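Long-range contact in iron aquisition yersiniabactin synthesis enzyme, YbtT (Escherichia coli, PDB 6BA9), which probably hydrolyses thioester-bound intermediates as a low-specificity type II thioesterase, maintaining production of the metallophore yersiniabactin: residues 50-64 with 163-177. The protein carries 1 engineered substitution. Sequence-based numbering, arbitrary orientation.
Sequences GRDRLRHLEPLRSIT and PLLRADFYATESYHY
Arg51 meets Asp168 end-on in a bidentate salt bridge, NH1 bonding OD2 at 2.7 Å and NH2 bonding OD1 at 2.9 Å. Guanidinium and carboxylate are nearly coplanar, 5° apart, and both oxygens use their syn lone pairs. Bends at chi2 and chi3 (-140° and 74°) bring the arginine head round to this buried acid. Further bonds, from Arg51 NH2 to Pro49 O and from Gly24 N to Asp168 OD2, help fix the pair in orientation.

Van der Waals packing begins beside the bridge and continues along the helix. Leu164 lays CG over the centre of one guanidinium face, 3.9 Å above its plane, while its CD1 touches Gly50 O and Pro59 CG. The Pro59 ring also rests on Ala167, CB to CB 3.7 Å. Farther along, the small Ala171 lets the backbone of Arg61 come close, with a CA-H...O contact from Ala171 CA to Arg61 O. Ile63 sets CG2 over the face of the Tyr175 ring in a CH-pi contact, 4.2 Å from the centroid.

Three waters link the segments elsewhere: Leu60 O to Asp168 OD1, Arg61 O to Ser174 OG, and Ile63 N to Ala171 O.

Thus the loop leading into helix 63-77 runs along helix 155-174 and joins it to the alpha/beta-hydrolase core; this helix lies in the insertion between strands 112-116 and 190-195, where thioesterases of this fold commonly carry their lid.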
loop_
_atom_site.group_PDB
_atom_site.type_symbol
_atom_site.label_atom_id
_atom_site.label_comp_id
_atom_site.label_asym_id
_atom_site.label_seq_id
_atom_site.Cartn_x
_atom_site.Cartn_y
_atom_site.Cartn_z
ATOM N N GLY A 50 -5.607 -10.038 -11.035
ATOM C CA GLY A 50 -6.910 -10.632 -10.847
ATOM C C GLY A 50 -8.073 -9.680 -11.007
ATOM O O GLY A 50 -9.225 -10.123 -10.891
ATOM N N ARG A 51 -7.827 -8.392 -11.219
ATOM C CA ARG A 51 -8.901 -7.419 -11.327
ATOM C C ARG A 51 -8.474 -6.319 -12.282
ATOM O O ARG A 51 -7.305 -6.223 -12.677
ATOM C CB ARG A 51 -9.232 -6.812 -9.962
ATOM C CG ARG A 51 -8.129 -5.894 -9.420
ATOM C CD ARG A 51 -7.901 -6.054 -7.901
ATOM N NE ARG A 51 -7.202 -7.307 -7.596
ATOM C CZ ARG A 51 -7.033 -7.803 -6.375
ATOM N NH1 ARG A 51 -7.538 -7.174 -5.311
ATOM N NH2 ARG A 51 -6.387 -8.943 -6.224
ATOM N N ASP A 52 -9.424 -5.448 -12.604
ATOM C CA ASP A 52 -9.184 -4.285 -13.478
ATOM C C ASP A 52 -8.593 -4.795 -14.795
ATOM O O ASP A 52 -9.098 -5.798 -15.322
ATOM C CB ASP A 52 -8.384 -3.217 -12.751
ATOM C CG ASP A 52 -9.104 -2.659 -11.537
ATOM O OD1 ASP A 52 -10.350 -2.746 -11.427
ATOM O OD2 ASP A 52 -8.397 -2.128 -10.648
ATOM N N ARG A 53 -7.533 -4.187 -15.328
ATOM C CA ARG A 53 -6.966 -4.641 -16.599
ATOM C C ARG A 53 -6.269 -5.986 -16.478
ATOM O O ARG A 53 -5.845 -6.539 -17.500
ATOM C CB ARG A 53 -5.949 -3.614 -17.115
ATOM C CG ARG A 53 -6.557 -2.267 -17.370
ATOM C CD ARG A 53 -5.503 -1.224 -17.696
ATOM N NE ARG A 53 -6.123 0.084 -17.875
ATOM C CZ ARG A 53 -5.463 1.211 -18.119
ATOM N NH1 ARG A 53 -4.135 1.213 -18.220
ATOM N NH2 ARG A 53 -6.140 2.343 -18.261
ATOM N N LEU A 54 -6.094 -6.499 -15.255
ATOM C CA LEU A 54 -5.417 -7.757 -14.986
ATOM C C LEU A 54 -6.392 -8.846 -14.563
ATOM O O LEU A 54 -6.002 -9.825 -13.918
ATOM C CB LEU A 54 -4.342 -7.573 -13.917
ATOM C CG LEU A 54 -3.275 -6.521 -14.248
ATOM C CD1 LEU A 54 -2.205 -6.515 -13.149
ATOM C CD2 LEU A 54 -2.625 -6.702 -15.613
ATOM N N ARG A 55 -7.659 -8.708 -14.950
ATOM C CA ARG A 55 -8.686 -9.696 -14.605
ATOM C C ARG A 55 -8.346 -11.088 -15.123
ATOM O O ARG A 55 -8.752 -12.089 -14.518
ATOM C CB ARG A 55 -10.006 -9.243 -15.216
ATOM C CG ARG A 55 -11.215 -10.098 -14.881
ATOM C CD ARG A 55 -11.674 -9.991 -13.453
ATOM N NE ARG A 55 -12.081 -8.641 -13.127
ATOM C CZ ARG A 55 -12.496 -8.251 -11.925
ATOM N NH1 ARG A 55 -12.571 -9.134 -10.930
ATOM N NH2 ARG A 55 -12.826 -6.987 -11.732
ATOM N N HIS A 56 -7.626 -11.176 -16.236
ATOM C CA HIS A 56 -7.306 -12.463 -16.841
ATOM C C HIS A 56 -6.271 -13.251 -16.047
ATOM O O HIS A 56 -6.047 -14.425 -16.354
ATOM C CB HIS A 56 -6.803 -12.248 -18.275
ATOM C CG HIS A 56 -5.574 -11.400 -18.360
ATOM N ND1 HIS A 56 -5.599 -10.033 -18.196
ATOM C CD2 HIS A 56 -4.275 -11.725 -18.573
ATOM C CE1 HIS A 56 -4.373 -9.552 -18.300
ATOM N NE2 HIS A 56 -3.550 -10.560 -18.522
ATOM N N LEU A 57 -5.615 -12.641 -15.060
ATOM C CA LEU A 57 -4.587 -13.309 -14.273
ATOM C C LEU A 57 -5.187 -13.867 -12.987
ATOM O O LEU A 57 -6.128 -13.309 -12.423
ATOM C CB LEU A 57 -3.465 -12.328 -13.926
ATOM C CG LEU A 57 -2.710 -11.693 -15.098
ATOM C CD1 LEU A 57 -1.616 -10.760 -14.593
ATOM C CD2 LEU A 57 -2.110 -12.793 -15.992
ATOM N N GLU A 58 -4.624 -14.971 -12.497
ATOM C CA GLU A 58 -5.013 -15.426 -11.170
ATOM C C GLU A 58 -4.401 -14.502 -10.122
ATOM O O GLU A 58 -3.272 -14.036 -10.282
ATOM C CB GLU A 58 -4.569 -16.870 -10.909
ATOM C CG GLU A 58 -5.513 -17.923 -11.527
ATOM C CD GLU A 58 -6.958 -17.785 -11.045
ATOM O OE1 GLU A 58 -7.776 -17.166 -11.762
ATOM O OE2 GLU A 58 -7.273 -18.281 -9.941
ATOM N N PRO A 59 -5.114 -14.222 -9.037
ATOM C CA PRO A 59 -4.525 -13.392 -7.994
ATOM C C PRO A 59 -3.383 -14.115 -7.297
ATOM O O PRO A 59 -3.386 -15.345 -7.145
ATOM C CB PRO A 59 -5.695 -13.109 -7.043
ATOM C CG PRO A 59 -6.694 -14.145 -7.323
ATOM C CD PRO A 59 -6.514 -14.574 -8.744
ATOM N N LEU A 60 -2.385 -13.335 -6.902
ATOM C CA LEU A 60 -1.252 -13.856 -6.159
ATOM C C LEU A 60 -1.547 -13.926 -4.662
ATOM O O LEU A 60 -2.405 -13.222 -4.125
ATOM C CB LEU A 60 -0.014 -13.001 -6.406
ATOM C CG LEU A 60 0.371 -12.870 -7.880
ATOM C CD1 LEU A 60 1.714 -12.214 -8.002
ATOM C CD2 LEU A 60 0.386 -14.231 -8.602
ATOM N N ARG A 61 -0.834 -14.826 -3.996
ATOM C CA ARG A 61 -1.032 -15.131 -2.583
ATOM C C ARG A 61 0.219 -14.859 -1.755
ATOM O O ARG A 61 0.338 -15.357 -0.626
ATOM C CB ARG A 61 -1.512 -16.576 -2.442
ATOM C CG ARG A 61 -2.802 -16.779 -3.224
ATOM C CD ARG A 61 -3.443 -18.101 -2.941
ATOM N NE ARG A 61 -2.585 -19.240 -3.224
ATOM C CZ ARG A 61 -2.547 -19.901 -4.380
ATOM N NH1 ARG A 61 -3.297 -19.528 -5.410
ATOM N NH2 ARG A 61 -1.746 -20.947 -4.502
ATOM N N SER A 62 1.136 -14.035 -2.280
ATOM C CA SER A 62 2.415 -13.725 -1.642
ATOM C C SER A 62 2.768 -12.253 -1.841
ATOM O O SER A 62 2.818 -11.767 -2.976
ATOM C CB SER A 62 3.503 -14.601 -2.283
ATOM O OG SER A 62 4.787 -14.094 -2.039
ATOM N N ILE A 63 3.061 -11.571 -0.734
ATOM C CA ILE A 63 3.549 -10.196 -0.761
ATOM C C ILE A 63 4.862 -10.103 -1.539
ATOM O O ILE A 63 5.066 -9.186 -2.339
ATOM C CB ILE A 63 3.706 -9.661 0.682
ATOM C CG1 ILE A 63 2.354 -9.599 1.404
ATOM C CG2 ILE A 63 4.433 -8.305 0.689
ATOM C CD1 ILE A 63 1.289 -8.713 0.700
ATOM N N THR A 64 5.795 -11.018 -1.280
ATOM C CA THR A 64 7.099 -10.913 -1.930
ATOM C C THR A 64 6.993 -11.167 -3.435
ATOM O O THR A 64 7.748 -10.574 -4.213
ATOM C CB THR A 64 8.139 -11.818 -1.237
ATOM O OG1 THR A 64 7.640 -13.151 -1.145
ATOM C CG2 THR A 64 8.475 -11.323 0.154
ATOM N N PRO A 163 -12.871 -15.097 -3.932
ATOM C CA PRO A 163 -11.546 -15.592 -4.331
ATOM C C PRO A 163 -10.500 -14.485 -4.374
ATOM O O PRO A 163 -9.343 -14.699 -3.997
ATOM C CB PRO A 163 -11.811 -16.216 -5.707
ATOM C CG PRO A 163 -13.223 -16.616 -5.656
ATOM C CD PRO A 163 -13.922 -15.536 -4.864
ATOM N N LEU A 164 -10.894 -13.289 -4.816
ATOM C CA LEU A 164 -9.974 -12.159 -4.893
ATOM C C LEU A 164 -9.599 -11.667 -3.506
ATOM O O LEU A 164 -8.411 -11.492 -3.175
ATOM C CB LEU A 164 -10.689 -11.039 -5.646
ATOM C CG LEU A 164 -10.050 -10.247 -6.766
ATOM C CD1 LEU A 164 -9.184 -11.103 -7.677
ATOM C CD2 LEU A 164 -11.176 -9.599 -7.583
ATOM N N LEU A 165 -10.610 -11.412 -2.673
ATOM C CA LEU A 165 -10.361 -10.906 -1.334
ATOM C C LEU A 165 -9.615 -11.921 -0.478
ATOM O O LEU A 165 -8.749 -11.541 0.317
ATOM C CB LEU A 165 -11.695 -10.567 -0.679
ATOM C CG LEU A 165 -12.442 -9.384 -1.281
ATOM C CD1 LEU A 165 -13.931 -9.419 -0.930
ATOM C CD2 LEU A 165 -11.799 -8.128 -0.805
ATOM N N ARG A 166 -9.974 -13.207 -0.586
ATOM C CA ARG A 166 -9.267 -14.219 0.196
ATOM C C ARG A 166 -7.816 -14.356 -0.240
ATOM O O ARG A 166 -6.933 -14.559 0.604
ATOM C CB ARG A 166 -9.981 -15.564 0.104
ATOM C CG ARG A 166 -11.247 -15.630 0.933
ATOM C CD ARG A 166 -11.737 -17.072 0.958
ATOM N NE ARG A 166 -12.916 -17.252 1.801
ATOM C CZ ARG A 166 -12.884 -17.446 3.117
ATOM N NH1 ARG A 166 -11.762 -17.468 3.792
ATOM N NH2 ARG A 166 -14.017 -17.619 3.770
ATOM N N ALA A 167 -7.530 -14.213 -1.538
ATOM C CA ALA A 167 -6.138 -14.227 -1.984
ATOM C C ALA A 167 -5.363 -13.062 -1.375
ATOM O O ALA A 167 -4.271 -13.239 -0.826
ATOM C CB ALA A 167 -6.074 -14.185 -3.510
ATOM N N ASP A 168 -5.937 -11.861 -1.444
ATOM C CA ASP A 168 -5.268 -10.681 -0.910
ATOM C C ASP A 168 -5.049 -10.828 0.599
ATOM O O ASP A 168 -3.958 -10.558 1.118
ATOM C CB ASP A 168 -6.095 -9.408 -1.145
ATOM C CG ASP A 168 -6.177 -8.961 -2.601
ATOM O OD1 ASP A 168 -5.604 -9.578 -3.517
ATOM O OD2 ASP A 168 -6.889 -7.945 -2.816
ATOM N N PHE A 169 -6.104 -11.217 1.332
ATOM C CA PHE A 169 -5.990 -11.324 2.782
ATOM C C PHE A 169 -5.061 -12.464 3.200
ATOM O O PHE A 169 -4.334 -12.338 4.198
ATOM C CB PHE A 169 -7.374 -11.390 3.428
ATOM C CG PHE A 169 -7.978 -10.035 3.665
ATOM C CD1 PHE A 169 -7.713 -9.366 4.837
ATOM C CD2 PHE A 169 -8.796 -9.441 2.730
ATOM C CE1 PHE A 169 -8.255 -8.111 5.056
ATOM C CE2 PHE A 169 -9.330 -8.175 2.971
ATOM C CZ PHE A 169 -9.058 -7.548 4.121
ATOM N N TYR A 170 -5.049 -13.560 2.447
ATOM C CA TYR A 170 -4.075 -14.612 2.729
ATOM C C TYR A 170 -2.650 -14.092 2.542
ATOM O O TYR A 170 -1.779 -14.318 3.393
ATOM C CB TYR A 170 -4.322 -15.870 1.890
ATOM C CG TYR A 170 -3.269 -16.925 2.201
ATOM C CD1 TYR A 170 -2.060 -16.971 1.504
ATOM C CD2 TYR A 170 -3.453 -17.816 3.238
ATOM C CE1 TYR A 170 -1.092 -17.878 1.831
ATOM C CE2 TYR A 170 -2.486 -18.747 3.558
ATOM C CZ TYR A 170 -1.315 -18.766 2.867
ATOM O OH TYR A 170 -0.332 -19.684 3.183
ATOM N N ALA A 171 -2.405 -13.351 1.464
ATOM C CA ALA A 171 -1.071 -12.792 1.249
ATOM C C ALA A 171 -0.663 -11.912 2.412
ATOM O O ALA A 171 0.458 -12.002 2.920
ATOM C CB ALA A 171 -1.050 -11.985 -0.044
ATOM N N THR A 172 -1.546 -10.996 2.810
ATOM C CA THR A 172 -1.146 -10.007 3.789
ATOM C C THR A 172 -1.019 -10.606 5.186
ATOM O O THR A 172 -0.192 -10.136 5.970
ATOM C CB THR A 172 -2.106 -8.800 3.742
ATOM O OG1 THR A 172 -1.533 -7.702 4.459
ATOM C CG2 THR A 172 -3.437 -9.091 4.378
ATOM N N GLU A 173 -1.825 -11.631 5.516
ATOM C CA GLU A 173 -1.753 -12.233 6.849
ATOM C C GLU A 173 -0.613 -13.242 6.977
ATOM O O GLU A 173 -0.041 -13.403 8.072
ATOM C CB GLU A 173 -3.115 -12.856 7.195
ATOM C CG GLU A 173 -4.177 -11.792 7.376
ATOM C CD GLU A 173 -5.554 -12.325 7.646
ATOM O OE1 GLU A 173 -5.757 -13.565 7.672
ATOM O OE2 GLU A 173 -6.457 -11.484 7.794
ATOM N N SER A 174 -0.250 -13.912 5.890
ATOM C CA SER A 174 0.826 -14.895 5.938
ATOM C C SER A 174 2.196 -14.246 5.876
ATOM O O SER A 174 3.201 -14.932 6.101
ATOM C CB SER A 174 0.669 -15.924 4.820
ATOM O OG SER A 174 0.838 -15.344 3.542
ATOM N N TYR A 175 2.250 -12.946 5.594
ATOM C CA TYR A 175 3.491 -12.181 5.537
ATOM C C TYR A 175 3.944 -11.858 6.953
ATOM O O TYR A 175 3.262 -11.128 7.683
ATOM C CB TYR A 175 3.250 -10.902 4.735
ATOM C CG TYR A 175 4.428 -9.959 4.692
ATOM C CD1 TYR A 175 4.481 -8.847 5.515
ATOM C CD2 TYR A 175 5.501 -10.187 3.850
ATOM C CE1 TYR A 175 5.544 -7.983 5.477
ATOM C CE2 TYR A 175 6.566 -9.318 3.804
ATOM C CZ TYR A 175 6.584 -8.219 4.632
ATOM O OH TYR A 175 7.626 -7.314 4.631
ATOM N N HIS A 176 5.088 -12.413 7.341
ATOM C CA HIS A 176 5.562 -12.270 8.705
ATOM C C HIS A 176 6.981 -12.796 8.773
ATOM O O HIS A 176 7.295 -13.826 8.163
ATOM C CB HIS A 176 4.683 -13.070 9.671
ATOM C CG HIS A 176 5.140 -12.994 11.091
ATOM N ND1 HIS A 176 5.849 -14.013 11.697
ATOM C CD2 HIS A 176 5.014 -12.016 12.015
ATOM C CE1 HIS A 176 6.120 -13.667 12.943
ATOM N NE2 HIS A 176 5.628 -12.461 13.162
ATOM N N TYR A 177 7.818 -12.091 9.521
ATOM C CA TYR A 177 9.178 -12.519 9.811
ATOM C C TYR A 177 9.334 -12.723 11.313
ATOM O O TYR A 177 8.712 -12.030 12.119
ATOM C CB TYR A 177 10.189 -11.465 9.389
ATOM C CG TYR A 177 10.289 -11.219 7.901
ATOM C CD1 TYR A 177 11.034 -12.054 7.083
ATOM C CD2 TYR A 177 9.668 -10.119 7.317
ATOM C CE1 TYR A 177 11.145 -11.804 5.720
ATOM C CE2 TYR A 177 9.776 -9.865 5.969
ATOM C CZ TYR A 177 10.504 -10.707 5.169
ATOM O OH TYR A 177 10.619 -10.445 3.810
HETATM O O HOH W 1 -3.144 -10.560 -4.307
HETATM O O HOH W 2 2.076 -16.278 1.165
HETATM O O HOH W 3 2.713 -13.115 1.751
#